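Local coordinates for protein N-(5'-phosphoribosyl)anthranilate isomerase (Thermococcus kodakarensis, PDB 5LHF) that catalyses the third step of tryptophan biosynthesis, isomerising N-(5-phospho-beta-D-ribosyl)anthranilate to 1-(2-carboxyphenylamino)-1-deoxy-D-ribulose 5-phosphate within a TIM barrel, at residues Ala24-Val29 against Pro54-Ser59; Val29-Arg34 against Ser59-Phe64; Asp131-Asp136 against Tyr157-Ala162; His145-Ser150 against Ile174-Pro179. All coordinates share one frame; numbering follows the deposited sequence.

Contact 1. Residues Ala24-Val29 against Pro54-Ser59; sequences ADATGV and PIYLVS
T27 and I55 sit across from each other on neighbouring parallel strands, and four backbone hydrogen bonds stitch them together. The T27 amide gives its hydrogen to P54 O, and T27 O receives Y56 N at 2.8 Å. Two residues on, V29 N donates to Y56 O, almost in line with the carbonyl, and V29 O takes V58 N at 2.8 Å with an N-H...O angle of 175°. Weaker CA-H...O contacts fill in between; the shortest brings G28 CA to 3.2 Å from Y56 O.

Apolar contacts gather on the face that carries T27, V29, I55 and L57. T27 and I55 run side by side in the same direction, with T27 CG2 3.7 Å from I55 CG1. T27 holds its OG1 anti to the backbone N (chi1 -170°), and that hydroxyl bonds to I8 O on strand 5-9 while the methyl is left for I55. V29 CG1 reaches I55 CD1 at 4.1 Å and L57 CD1 slightly farther off. I48 of helix 41-50 packs on I55 and L57 from outside.

On the face of G28 and Y56, the Y56 ring turns its edge to strand 26-30: A26 CB lies near the ring plane, 3.9 Å from CE1, and T27 O lies at that edge. G28 leaves room for V58 CG2, 3.9 Å from its CA, where a beta carbon would clash.

The chemistry is that of adjacent TIM-barrel strands in a beta-alpha-beta unit: backbone polar groups are shared with the strands to either side, V29, I55 and L57 meet helix 41-50, and Y56 and V58 face K7 and C9.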
loop_
_atom_site.group_PDB
_atom_site.type_symbol
_atom_site.label_atom_id
_atom_site.label_comp_id
_atom_site.label_asym_id
_atom_site.label_seq_id
_atom_site.Cartn_x
_atom_site.Cartn_y
_atom_site.Cartn_z
ATOM N N ALA A 24 2.734 -10.415 8.619
ATOM C CA ALA A 24 3.076 -9.196 7.896
ATOM C C ALA A 24 3.828 -8.213 8.784
ATOM O O ALA A 24 3.670 -8.197 10.004
ATOM C CB ALA A 24 1.816 -8.509 7.334
ATOM N N ASP A 25 4.649 -7.372 8.152
ATOM C CA ASP A 25 5.248 -6.259 8.880
ATOM C C ASP A 25 4.269 -5.122 9.135
ATOM O O ASP A 25 4.495 -4.328 10.055
ATOM C CB ASP A 25 6.446 -5.744 8.105
ATOM C CG ASP A 25 7.482 -6.820 7.897
ATOM O OD1 ASP A 25 8.046 -7.255 8.911
ATOM O OD2 ASP A 25 7.722 -7.224 6.735
ATOM N N ALA A 26 3.193 -5.034 8.352
ATOM C CA ALA A 26 2.221 -3.957 8.468
ATOM C C ALA A 26 0.920 -4.427 7.846
ATOM O O ALA A 26 0.904 -5.348 7.022
ATOM C CB ALA A 26 2.688 -2.663 7.780
ATOM N N THR A 27 -0.164 -3.770 8.231
ATOM C CA THR A 27 -1.457 -4.022 7.609
ATOM C C THR A 27 -2.132 -2.676 7.359
ATOM O O THR A 27 -1.520 -1.610 7.500
ATOM C CB THR A 27 -2.290 -4.985 8.475
ATOM O OG1 THR A 27 -3.452 -5.410 7.742
ATOM C CG2 THR A 27 -2.709 -4.329 9.785
ATOM N N GLY A 28 -3.383 -2.731 6.929
ATOM C CA GLY A 28 -4.108 -1.526 6.570
ATOM C C GLY A 28 -5.595 -1.745 6.682
ATOM O O GLY A 28 -6.092 -2.849 6.444
ATOM N N VAL A 29 -6.315 -0.678 7.043
ATOM C CA VAL A 29 -7.770 -0.716 7.101
ATOM C C VAL A 29 -8.315 0.419 6.239
ATOM O O VAL A 29 -7.849 1.560 6.337
ATOM C CB VAL A 29 -8.288 -0.643 8.556
ATOM C CG1 VAL A 29 -7.803 0.636 9.267
ATOM C CG2 VAL A 29 -9.800 -0.684 8.552
ATOM N N PRO A 54 2.192 -2.077 12.842
ATOM C CA PRO A 54 1.697 -0.839 12.230
ATOM C C PRO A 54 0.486 -1.111 11.349
ATOM O O PRO A 54 0.474 -2.053 10.553
ATOM C CB PRO A 54 2.898 -0.349 11.412
ATOM C CG PRO A 54 4.072 -0.848 12.170
ATOM C CD PRO A 54 3.658 -2.209 12.702
ATOM N N ILE A 55 -0.558 -0.303 11.515
ATOM C CA ILE A 55 -1.762 -0.469 10.712
ATOM C C ILE A 55 -2.082 0.862 10.037
ATOM O O ILE A 55 -2.310 1.877 10.711
ATOM C CB ILE A 55 -2.950 -0.997 11.538
ATOM C CG1 ILE A 55 -4.215 -1.096 10.668
ATOM C CG2 ILE A 55 -3.169 -0.176 12.823
ATOM C CD1 ILE A 55 -5.332 -1.900 11.315
ATOM N N TYR A 56 -2.061 0.866 8.710
ATOM C CA TYR A 56 -2.328 2.086 7.958
ATOM C C TYR A 56 -3.821 2.351 7.846
ATOM O O TYR A 56 -4.597 1.445 7.539
ATOM C CB TYR A 56 -1.708 1.977 6.560
ATOM C CG TYR A 56 -0.204 2.086 6.602
ATOM C CD1 TYR A 56 0.587 0.985 6.922
ATOM C CD2 TYR A 56 0.418 3.292 6.335
ATOM C CE1 TYR A 56 1.968 1.096 6.983
ATOM C CE2 TYR A 56 1.769 3.419 6.384
ATOM C CZ TYR A 56 2.553 2.324 6.700
ATOM O OH TYR A 56 3.924 2.502 6.747
ATOM N N LEU A 57 -4.215 3.603 8.086
ATOM C CA LEU A 57 -5.540 4.082 7.696
ATOM C C LEU A 57 -5.468 4.400 6.213
ATOM O O LEU A 57 -4.808 5.367 5.819
ATOM C CB LEU A 57 -5.930 5.318 8.505
ATOM C CG LEU A 57 -7.385 5.800 8.392
ATOM C CD1 LEU A 57 -8.356 4.765 8.984
ATOM C CD2 LEU A 57 -7.556 7.162 9.079
ATOM N N VAL A 58 -6.112 3.575 5.385
ATOM C CA VAL A 58 -5.957 3.634 3.933
ATOM C C VAL A 58 -7.172 4.329 3.331
ATOM O O VAL A 58 -8.313 3.926 3.601
ATOM C CB VAL A 58 -5.815 2.224 3.341
ATOM C CG1 VAL A 58 -5.635 2.308 1.840
ATOM C CG2 VAL A 58 -4.670 1.431 4.027
ATOM N N SER A 59 -6.942 5.332 2.484
ATOM C CA SER A 59 -8.091 6.025 1.910
ATOM C C SER A 59 -7.720 6.799 0.656
ATOM O O SER A 59 -6.575 7.220 0.458
ATOM C CB SER A 59 -8.730 6.978 2.922
ATOM O OG SER A 59 -9.940 7.524 2.392
#

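Contact 2. Residues Val29-Arg34 against Ser59-Phe64; sequences VVVNSR and STMKTF
S59 brings its short side chain up against the backbone of V31 and N32, where the two segments leave their strands. Its CB lies 4.1 Å from V31 CG2 and closer still to V31 O. From CB the hydroxyl stands anti to the backbone N (chi1 -173°), and OG donates to V31 O at 2.8 Å. The same OG accepts M61 N from two residues on, forming an ST turn. N32 O also lies 3.0 Å from S59 OG, at best a weak secondary partner, since the proton goes to V31 O.

V31 O is gripped twice, because S33 OG donates to it from the opposite face of the carbonyl plane. S33 OG also accepts T60 N at 3.0 Å, so the two serines tie both loops to one carbonyl oxygen. Farther out, N32 ND2 makes a weak hydrogen bond to M61 SD, and M61 CE rests 4.2 Å from V31 CG2. T60 OG1 holds two waters, one bonded to N32 O and the other to R34 N.

The loops follow strands 26-30 and 55-59 at the C-terminal ends of the barrel strands. V31 packs outward on L41 and A44 of helix 41-50, while M61 O is bound by W67 of helix 64-74, and T63 occupies the N-cap position of that helix.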
loop_
_atom_site.group_PDB
_atom_site.type_symbol
_atom_site.label_atom_id
_atom_site.label_comp_id
_atom_site.label_asym_id
_atom_site.label_seq_id
_atom_site.Cartn_x
_atom_site.Cartn_y
_atom_site.Cartn_z
ATOM N N VAL A 29 -6.315 -0.678 7.043
ATOM C CA VAL A 29 -7.770 -0.716 7.101
ATOM C C VAL A 29 -8.315 0.419 6.239
ATOM O O VAL A 29 -7.849 1.560 6.337
ATOM C CB VAL A 29 -8.288 -0.643 8.556
ATOM C CG1 VAL A 29 -7.803 0.636 9.267
ATOM C CG2 VAL A 29 -9.800 -0.684 8.552
ATOM N N VAL A 30 -9.284 0.104 5.375
ATOM C CA VAL A 30 -9.738 1.033 4.341
ATOM C C VAL A 30 -10.982 1.772 4.827
ATOM O O VAL A 30 -11.930 1.155 5.326
ATOM C CB VAL A 30 -10.021 0.296 3.019
ATOM C CG1 VAL A 30 -10.575 1.276 1.963
ATOM C CG2 VAL A 30 -8.749 -0.418 2.521
ATOM N N VAL A 31 -10.974 3.097 4.688
ATOM C CA VAL A 31 -12.116 3.931 5.050
ATOM C C VAL A 31 -12.376 4.926 3.928
ATOM O O VAL A 31 -11.481 5.274 3.155
ATOM C CB VAL A 31 -11.905 4.694 6.385
ATOM C CG1 VAL A 31 -11.744 3.731 7.565
ATOM C CG2 VAL A 31 -10.720 5.676 6.289
ATOM N N ASN A 32 -13.621 5.404 3.868
ATOM C CA ASN A 32 -14.011 6.504 2.986
ATOM C C ASN A 32 -13.373 6.368 1.600
ATOM O O ASN A 32 -12.677 7.260 1.114
ATOM C CB ASN A 32 -13.664 7.861 3.624
ATOM C CG ASN A 32 -14.424 8.117 4.937
ATOM O OD1 ASN A 32 -15.535 7.631 5.127
ATOM N ND2 ASN A 32 -13.829 8.902 5.832
ATOM N N SER A 33 -13.595 5.207 0.976
ATOM C CA SER A 33 -13.048 4.904 -0.341
ATOM C C SER A 33 -14.005 3.985 -1.086
ATOM O O SER A 33 -14.787 3.246 -0.478
ATOM C CB SER A 33 -11.677 4.203 -0.261
ATOM O OG SER A 33 -10.743 4.935 0.515
ATOM N N ARG A 34 -13.916 4.031 -2.420
ATOM C CA ARG A 34 -14.490 3.002 -3.280
ATOM C C ARG A 34 -13.744 1.686 -3.079
ATOM O O ARG A 34 -12.730 1.441 -3.744
ATOM C CB ARG A 34 -14.411 3.424 -4.754
ATOM C CG ARG A 34 -15.054 4.767 -5.063
ATOM C CD ARG A 34 -14.715 5.259 -6.472
ATOM N NE ARG A 34 -15.436 6.502 -6.753
ATOM C CZ ARG A 34 -15.219 7.278 -7.811
ATOM N NH1 ARG A 34 -14.295 6.943 -8.712
ATOM N NH2 ARG A 34 -15.930 8.389 -7.966
ATOM N N SER A 59 -6.942 5.332 2.484
ATOM C CA SER A 59 -8.091 6.025 1.910
ATOM C C SER A 59 -7.720 6.799 0.656
ATOM O O SER A 59 -6.575 7.220 0.458
ATOM C CB SER A 59 -8.730 6.978 2.922
ATOM O OG SER A 59 -9.940 7.524 2.392
ATOM N N THR A 60 -8.741 7.027 -0.165
ATOM C CA THR A 60 -8.647 7.907 -1.319
ATOM C C THR A 60 -9.158 9.307 -1.022
ATOM O O THR A 60 -9.265 10.119 -1.948
ATOM C CB THR A 60 -9.433 7.316 -2.484
ATOM O OG1 THR A 60 -10.791 7.134 -2.068
ATOM C CG2 THR A 60 -8.840 5.970 -2.891
ATOM N N MET A 61 -9.489 9.600 0.237
ATOM C CA MET A 61 -9.850 10.955 0.632
ATOM C C MET A 61 -8.889 11.964 0.024
ATOM O O MET A 61 -7.679 11.731 -0.043
ATOM C CB MET A 61 -9.851 11.082 2.155
ATOM C CG MET A 61 -11.122 10.575 2.781
ATOM S SD MET A 61 -11.055 10.629 4.567
ATOM C CE MET A 61 -9.721 9.502 4.980
ATOM N N LYS A 62 -9.445 13.088 -0.429
ATOM C CA LYS A 62 -8.715 14.058 -1.233
ATOM C C LYS A 62 -8.283 15.303 -0.466
ATOM O O LYS A 62 -7.296 15.934 -0.860
ATOM C CB LYS A 62 -9.572 14.488 -2.435
ATOM C CG LYS A 62 -10.108 13.330 -3.272
ATOM C CD LYS A 62 -10.922 13.813 -4.467
ATOM C CE LYS A 62 -10.065 14.616 -5.437
ATOM N NZ LYS A 62 -8.941 13.821 -6.012
ATOM N N THR A 63 -8.973 15.663 0.616
ATOM C CA THR A 63 -8.792 16.961 1.248
ATOM C C THR A 63 -8.319 16.826 2.690
ATOM O O THR A 63 -8.571 15.821 3.362
ATOM C CB THR A 63 -10.091 17.795 1.213
ATOM O OG1 THR A 63 -11.022 17.315 2.197
ATOM C CG2 THR A 63 -10.732 17.726 -0.150
ATOM N N PHE A 64 -7.623 17.862 3.157
ATOM C CA PHE A 64 -7.135 17.861 4.533
ATOM C C PHE A 64 -8.252 17.672 5.559
ATOM O O PHE A 64 -8.079 16.862 6.486
ATOM C CB PHE A 64 -6.356 19.153 4.799
ATOM C CG PHE A 64 -5.871 19.279 6.217
ATOM C CD1 PHE A 64 -6.654 19.900 7.183
ATOM C CD2 PHE A 64 -4.630 18.784 6.578
ATOM C CE1 PHE A 64 -6.216 20.018 8.483
ATOM C CE2 PHE A 64 -4.182 18.888 7.872
ATOM C CZ PHE A 64 -4.980 19.510 8.832
HETATM O O HOH W 1 -12.543 9.091 -1.121
HETATM O O HOH W 2 -12.157 5.801 -3.997
#

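Contact 3. Residues Asp131-Asp136 against Tyr157-Ala162; sequences DKILLD and YPIVLA
L134 and A162 meet at the apolar centre, L134 CD2 lying 3.6 Å from A162 CB. The other methyl of L134, CD1, crosses toward V160 CG1 at 4.1 Å, bridging two residues of the adjoining strand. An alanine at L134 would probably leave A162 CB and V160 CG1 without their leucine partner and open a gap on that face.

On the other face L135 and I159 cross at about a right angle, their CD1 methyls 3.7 Å apart. I159 places CG1, the branch that carries CD1 to L135, between its backbone N and carbonyl carbon (chi1 64°); its CG2 meets I133 CG2 at 3.9 Å.

Next come the parallel-sheet bonds. V160 N donates to I133 O at 2.7 Å, V160 O accepts L135 N, and A162 N reaches L135 O less straight, with an N-H...O angle of 145°. At the polar edge a water accepts from I133 N at 2.7 Å and donates to O of P158, the central residue of an inverse gamma turn.

Strand 100-106 flanks strand 132-136 on its other side. Helix 143-156, which joins the two strands, lays I153 over both L135 and I159, and L121 of helix 114-126 touches L135.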
loop_
_atom_site.group_PDB
_atom_site.type_symbol
_atom_site.label_atom_id
_atom_site.label_comp_id
_atom_site.label_asym_id
_atom_site.label_seq_id
_atom_site.Cartn_x
_atom_site.Cartn_y
_atom_site.Cartn_z
ATOM N N ASP A 131 7.268 8.833 4.556
ATOM C CA ASP A 131 8.040 7.702 5.049
ATOM C C ASP A 131 8.225 6.662 3.953
ATOM O O ASP A 131 9.310 6.085 3.810
ATOM C CB ASP A 131 7.349 7.090 6.272
ATOM C CG ASP A 131 8.209 6.037 6.982
ATOM O OD1 ASP A 131 9.379 6.335 7.299
ATOM O OD2 ASP A 131 7.714 4.907 7.218
ATOM N N LYS A 132 7.185 6.419 3.154
ATOM C CA LYS A 132 7.196 5.284 2.242
ATOM C C LYS A 132 6.485 5.637 0.947
ATOM O O LYS A 132 5.524 6.410 0.935
ATOM C CB LYS A 132 6.538 4.040 2.861
ATOM C CG LYS A 132 7.386 3.305 3.892
ATOM C CD LYS A 132 6.794 1.926 4.188
ATOM C CE LYS A 132 7.479 1.226 5.362
ATOM N NZ LYS A 132 8.782 0.611 5.012
ATOM N N ILE A 133 6.966 5.033 -0.136
ATOM C CA ILE A 133 6.434 5.207 -1.483
ATOM C C ILE A 133 5.823 3.884 -1.913
ATOM O O ILE A 133 6.519 2.859 -1.951
ATOM C CB ILE A 133 7.534 5.623 -2.473
ATOM C CG1 ILE A 133 8.107 7.002 -2.124
ATOM C CG2 ILE A 133 7.032 5.554 -3.909
ATOM C CD1 ILE A 133 7.118 8.099 -2.241
ATOM N N LEU A 134 4.533 3.890 -2.244
ATOM C CA LEU A 134 3.881 2.714 -2.806
ATOM C C LEU A 134 3.604 2.947 -4.283
ATOM O O LEU A 134 3.084 4.001 -4.663
ATOM C CB LEU A 134 2.581 2.388 -2.061
ATOM C CG LEU A 134 1.875 1.077 -2.412
ATOM C CD1 LEU A 134 1.236 0.449 -1.143
ATOM C CD2 LEU A 134 0.800 1.325 -3.473
ATOM N N LEU A 135 3.957 1.966 -5.111
ATOM C CA LEU A 135 3.698 2.013 -6.546
ATOM C C LEU A 135 2.573 1.030 -6.855
ATOM O O LEU A 135 2.741 -0.187 -6.708
ATOM C CB LEU A 135 4.960 1.691 -7.357
ATOM C CG LEU A 135 6.149 2.654 -7.239
ATOM C CD1 LEU A 135 7.279 2.307 -8.223
ATOM C CD2 LEU A 135 5.695 4.087 -7.435
ATOM N N ASP A 136 1.438 1.553 -7.296
ATOM C CA ASP A 136 0.246 0.748 -7.560
ATOM C C ASP A 136 0.199 0.396 -9.047
ATOM O O ASP A 136 -0.154 1.235 -9.879
ATOM C CB ASP A 136 -0.995 1.518 -7.123
ATOM C CG ASP A 136 -2.241 0.665 -7.134
ATOM O OD1 ASP A 136 -3.334 1.236 -7.283
ATOM O OD2 ASP A 136 -2.134 -0.574 -7.003
ATOM N N TYR A 157 14.422 4.819 -4.806
ATOM C CA TYR A 157 13.700 4.811 -3.545
ATOM C C TYR A 157 13.428 3.373 -3.147
ATOM O O TYR A 157 13.244 2.511 -4.013
ATOM C CB TYR A 157 12.363 5.559 -3.640
ATOM C CG TYR A 157 12.481 7.015 -4.037
ATOM C CD1 TYR A 157 12.769 7.992 -3.092
ATOM C CD2 TYR A 157 12.289 7.414 -5.355
ATOM C CE1 TYR A 157 12.872 9.325 -3.449
ATOM C CE2 TYR A 157 12.386 8.744 -5.721
ATOM C CZ TYR A 157 12.682 9.693 -4.765
ATOM O OH TYR A 157 12.787 11.017 -5.128
ATOM N N PRO A 158 13.365 3.078 -1.797
ATOM C CA PRO A 158 12.938 1.747 -1.324
ATOM C C PRO A 158 11.418 1.609 -1.403
ATOM O O PRO A 158 10.679 1.742 -0.433
ATOM C CB PRO A 158 13.462 1.719 0.114
ATOM C CG PRO A 158 13.428 3.148 0.540
ATOM C CD PRO A 158 13.729 3.973 -0.685
ATOM N N ILE A 159 10.925 1.343 -2.608
ATOM C CA ILE A 159 9.490 1.446 -2.853
ATOM C C ILE A 159 8.782 0.175 -2.388
ATOM O O ILE A 159 9.386 -0.891 -2.231
ATOM C CB ILE A 159 9.204 1.737 -4.339
ATOM C CG1 ILE A 159 9.663 0.575 -5.223
ATOM C CG2 ILE A 159 9.869 3.057 -4.775
ATOM C CD1 ILE A 159 8.540 -0.210 -5.849
ATOM N N VAL A 160 7.478 0.302 -2.157
ATOM C CA VAL A 160 6.595 -0.824 -1.882
ATOM C C VAL A 160 5.810 -1.102 -3.157
ATOM O O VAL A 160 5.081 -0.229 -3.646
ATOM C CB VAL A 160 5.640 -0.526 -0.711
ATOM C CG1 VAL A 160 4.693 -1.708 -0.469
ATOM C CG2 VAL A 160 6.413 -0.193 0.560
ATOM N N LEU A 161 5.965 -2.301 -3.710
ATOM C CA LEU A 161 5.276 -2.684 -4.939
ATOM C C LEU A 161 3.901 -3.251 -4.612
ATOM O O LEU A 161 3.776 -4.116 -3.736
ATOM C CB LEU A 161 6.090 -3.724 -5.708
ATOM C CG LEU A 161 5.551 -4.156 -7.080
ATOM C CD1 LEU A 161 5.562 -3.012 -8.085
ATOM C CD2 LEU A 161 6.367 -5.370 -7.600
ATOM N N ALA A 162 2.875 -2.776 -5.323
ATOM C CA ALA A 162 1.501 -3.190 -5.053
ATOM C C ALA A 162 0.751 -3.366 -6.364
ATOM O O ALA A 162 1.215 -2.962 -7.436
ATOM C CB ALA A 162 0.764 -2.174 -4.169
HETATM O O HOH W 3 9.491 4.251 -0.498
#

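Contact 4. Residues His145-Ser150 against Ile174-Pro179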
loop_
_atom_site.group_PDB
_atom_site.type_symbol
_atom_site.label_atom_id
_atom_site.label_comp_id
_atom_site.label_asym_id
_atom_site.label_seq_id
_atom_site.Cartn_x
_atom_site.Cartn_y
_atom_site.Cartn_z
ATOM N N HIS A 145 4.805 -3.436 -18.803
ATOM C CA HIS A 145 5.309 -2.070 -18.881
ATOM C C HIS A 145 5.383 -1.432 -17.501
ATOM O O HIS A 145 6.326 -0.689 -17.198
ATOM C CB HIS A 145 4.407 -1.253 -19.803
ATOM C CG HIS A 145 4.538 0.230 -19.636
ATOM N ND1 HIS A 145 3.897 0.929 -18.634
ATOM C CD2 HIS A 145 5.217 1.150 -20.361
ATOM C CE1 HIS A 145 4.190 2.212 -18.739
ATOM N NE2 HIS A 145 4.989 2.374 -19.780
ATOM N N ASP A 146 4.383 -1.689 -16.658
ATOM C CA ASP A 146 4.378 -1.101 -15.323
ATOM C C ASP A 146 5.542 -1.618 -14.485
ATOM O O ASP A 146 6.153 -0.854 -13.733
ATOM C CB ASP A 146 3.044 -1.373 -14.631
ATOM C CG ASP A 146 1.872 -0.693 -15.326
ATOM O OD1 ASP A 146 2.098 0.038 -16.311
ATOM O OD2 ASP A 146 0.724 -0.885 -14.869
ATOM N N TYR A 147 5.866 -2.910 -14.605
ATOM C CA TYR A 147 7.037 -3.441 -13.906
ATOM C C TYR A 147 8.327 -2.771 -14.382
ATOM O O TYR A 147 9.226 -2.493 -13.579
ATOM C CB TYR A 147 7.144 -4.954 -14.107
ATOM C CG TYR A 147 6.143 -5.819 -13.360
ATOM C CD1 TYR A 147 5.310 -5.302 -12.373
ATOM C CD2 TYR A 147 6.035 -7.173 -13.658
ATOM C CE1 TYR A 147 4.396 -6.126 -11.704
ATOM C CE2 TYR A 147 5.131 -7.995 -12.996
ATOM C CZ TYR A 147 4.320 -7.476 -12.032
ATOM O OH TYR A 147 3.438 -8.322 -11.396
ATOM N N ARG A 148 8.451 -2.525 -15.688
ATOM C CA ARG A 148 9.668 -1.890 -16.192
ATOM C C ARG A 148 9.830 -0.482 -15.641
ATOM O O ARG A 148 10.948 -0.056 -15.321
ATOM C CB ARG A 148 9.657 -1.852 -17.718
ATOM C CG ARG A 148 9.764 -3.196 -18.358
ATOM C CD ARG A 148 9.352 -3.114 -19.805
ATOM N NE ARG A 148 8.877 -4.392 -20.316
ATOM C CZ ARG A 148 9.666 -5.397 -20.670
ATOM N NH1 ARG A 148 10.978 -5.284 -20.566
ATOM N NH2 ARG A 148 9.139 -6.515 -21.126
ATOM N N VAL A 149 8.728 0.265 -15.546
ATOM C CA VAL A 149 8.776 1.583 -14.923
ATOM C C VAL A 149 9.176 1.456 -13.461
ATOM O O VAL A 149 10.073 2.160 -12.978
ATOM C CB VAL A 149 7.418 2.293 -15.069
ATOM C CG1 VAL A 149 7.411 3.602 -14.276
ATOM C CG2 VAL A 149 7.092 2.536 -16.542
ATOM N N SER A 150 8.514 0.546 -12.735
ATOM C CA SER A 150 8.740 0.431 -11.301
ATOM C C SER A 150 10.173 0.023 -11.003
ATOM O O SER A 150 10.763 0.475 -10.010
ATOM C CB SER A 150 7.753 -0.571 -10.699
ATOM O OG SER A 150 6.418 -0.160 -10.952
ATOM N N ILE A 174 8.828 -9.644 -7.943
ATOM C CA ILE A 174 9.930 -9.267 -7.066
ATOM C C ILE A 174 11.249 -9.269 -7.830
ATOM O O ILE A 174 12.002 -8.294 -7.798
ATOM C CB ILE A 174 9.984 -10.189 -5.835
ATOM C CG1 ILE A 174 8.882 -9.806 -4.846
ATOM C CG2 ILE A 174 11.365 -10.111 -5.167
ATOM C CD1 ILE A 174 8.554 -10.889 -3.770
ATOM N N ARG A 175 11.570 -10.367 -8.510
ATOM C CA ARG A 175 12.892 -10.367 -9.122
ATOM C C ARG A 175 12.959 -9.494 -10.370
ATOM O O ARG A 175 14.067 -9.165 -10.817
ATOM C CB ARG A 175 13.349 -11.804 -9.388
ATOM C CG ARG A 175 13.722 -12.537 -8.081
ATOM C CD ARG A 175 14.039 -14.022 -8.286
ATOM N NE ARG A 175 12.836 -14.818 -8.522
ATOM C CZ ARG A 175 12.365 -15.131 -9.727
ATOM N NH1 ARG A 175 12.988 -14.719 -10.819
ATOM N NH2 ARG A 175 11.265 -15.850 -9.841
ATOM N N TRP A 176 11.811 -9.054 -10.896
ATOM C CA TRP A 176 11.784 -8.077 -11.981
ATOM C C TRP A 176 11.961 -6.656 -11.454
ATOM O O TRP A 176 12.791 -5.894 -11.961
ATOM C CB TRP A 176 10.472 -8.206 -12.755
ATOM C CG TRP A 176 10.364 -7.419 -14.022
ATOM C CD1 TRP A 176 10.993 -6.242 -14.337
ATOM C CD2 TRP A 176 9.569 -7.764 -15.164
ATOM N NE1 TRP A 176 10.636 -5.836 -15.603
ATOM C CE2 TRP A 176 9.763 -6.753 -16.131
ATOM C CE3 TRP A 176 8.711 -8.829 -15.460
ATOM C CZ2 TRP A 176 9.123 -6.775 -17.372
ATOM C CZ3 TRP A 176 8.077 -8.851 -16.692
ATOM C CH2 TRP A 176 8.290 -7.832 -17.633
ATOM N N VAL A 177 11.205 -6.290 -10.422
ATOM C CA VAL A 177 11.222 -4.909 -9.932
ATOM C C VAL A 177 12.255 -4.704 -8.826
ATOM O O VAL A 177 12.782 -3.598 -8.676
ATOM C CB VAL A 177 9.812 -4.529 -9.455
ATOM C CG1 VAL A 177 9.781 -3.128 -8.818
ATOM C CG2 VAL A 177 8.830 -4.620 -10.615
ATOM N N LYS A 178 12.557 -5.754 -8.064
ATOM C CA LYS A 178 13.419 -5.682 -6.887
ATOM C C LYS A 178 13.006 -4.559 -5.931
ATOM O O LYS A 178 13.808 -3.672 -5.620
ATOM C CB LYS A 178 14.883 -5.547 -7.287
ATOM C CG LYS A 178 15.405 -6.731 -8.088
ATOM C CD LYS A 178 16.877 -6.569 -8.399
ATOM C CE LYS A 178 17.456 -7.855 -8.953
ATOM N NZ LYS A 178 16.767 -8.258 -10.211
ATOM N N PRO A 179 11.779 -4.586 -5.427
ATOM C CA PRO A 179 11.325 -3.562 -4.486
ATOM C C PRO A 179 11.836 -3.850 -3.082
ATOM O O PRO A 179 12.288 -4.956 -2.765
ATOM C CB PRO A 179 9.799 -3.694 -4.549
ATOM C CG PRO A 179 9.602 -5.170 -4.738
ATOM C CD PRO A 179 10.765 -5.638 -5.629
#
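The indole of W176 offers one face to Y147 and one edge to R148. Over that face stands Y147 CB, 3.8 Å from the centroid of the five-membered ring and only 8° off its normal, a well-centred CH-pi contact. The tyrosine ring follows edge first: CD2 comes down to 3.6 Å from W176 CE3, and the two ring planes are turned 68° apart in an edge-to-face pair.

At the indole's edge the roles reverse. R148 keeps its chain extended from CG to NE and sets one guanidinium face over W176 CZ2, which lies 3.6 Å from CZ. The planes stand 78° apart, so the indole meets the cation with its edge. R148 CG also touches the indole, 3.8 Å from CZ2.

Beyond the flat groups, V177 fits between Y147 and S150. Its CG2 lies 3.9 Å from Y147 CB, and its CG1 is 3.8 Å from S150 CB. S150 OG turns back to D146 O in its own helix, so the serine presents its carbon to the valine. No hydrogen bond crosses the contact.

An alanine at W176 would probably strip Y147 of the ring under its edge and leave the R148 guanidinium without the indole edge against its face and freer to turn.

This is side-chain packing between consecutive outer helices of a TIM barrel, 143-156 and 170-177, with L161 of the intervening strand 160-162 touching both S150 and V177 from the barrel side.

In the fold
All four contacts belong to one eight-stranded TIM barrel. Contacts 1 and 2 are continuous: they share V29 and S59, their centres lie 13 Å apart, and V58 O probably accepts V31 N. Contact 3 joins strands farther round the same sheet, and Y56 OH of contact 1 touches K132 CD of contact 3 at 3.9 Å. Contact 4 lies outside contact 3, centres 11 Å apart. Contacts 2 and 4 fall on opposite sides of the chain's centre, about 27 Å between centres. Contact 2 lies in loops after the C-terminal strand ends, where TIM-barrel enzymes carry their active sites, so it probably borders the catalytic end. The bound sodium ion is about 10 Å from the V29 and V31 side chains.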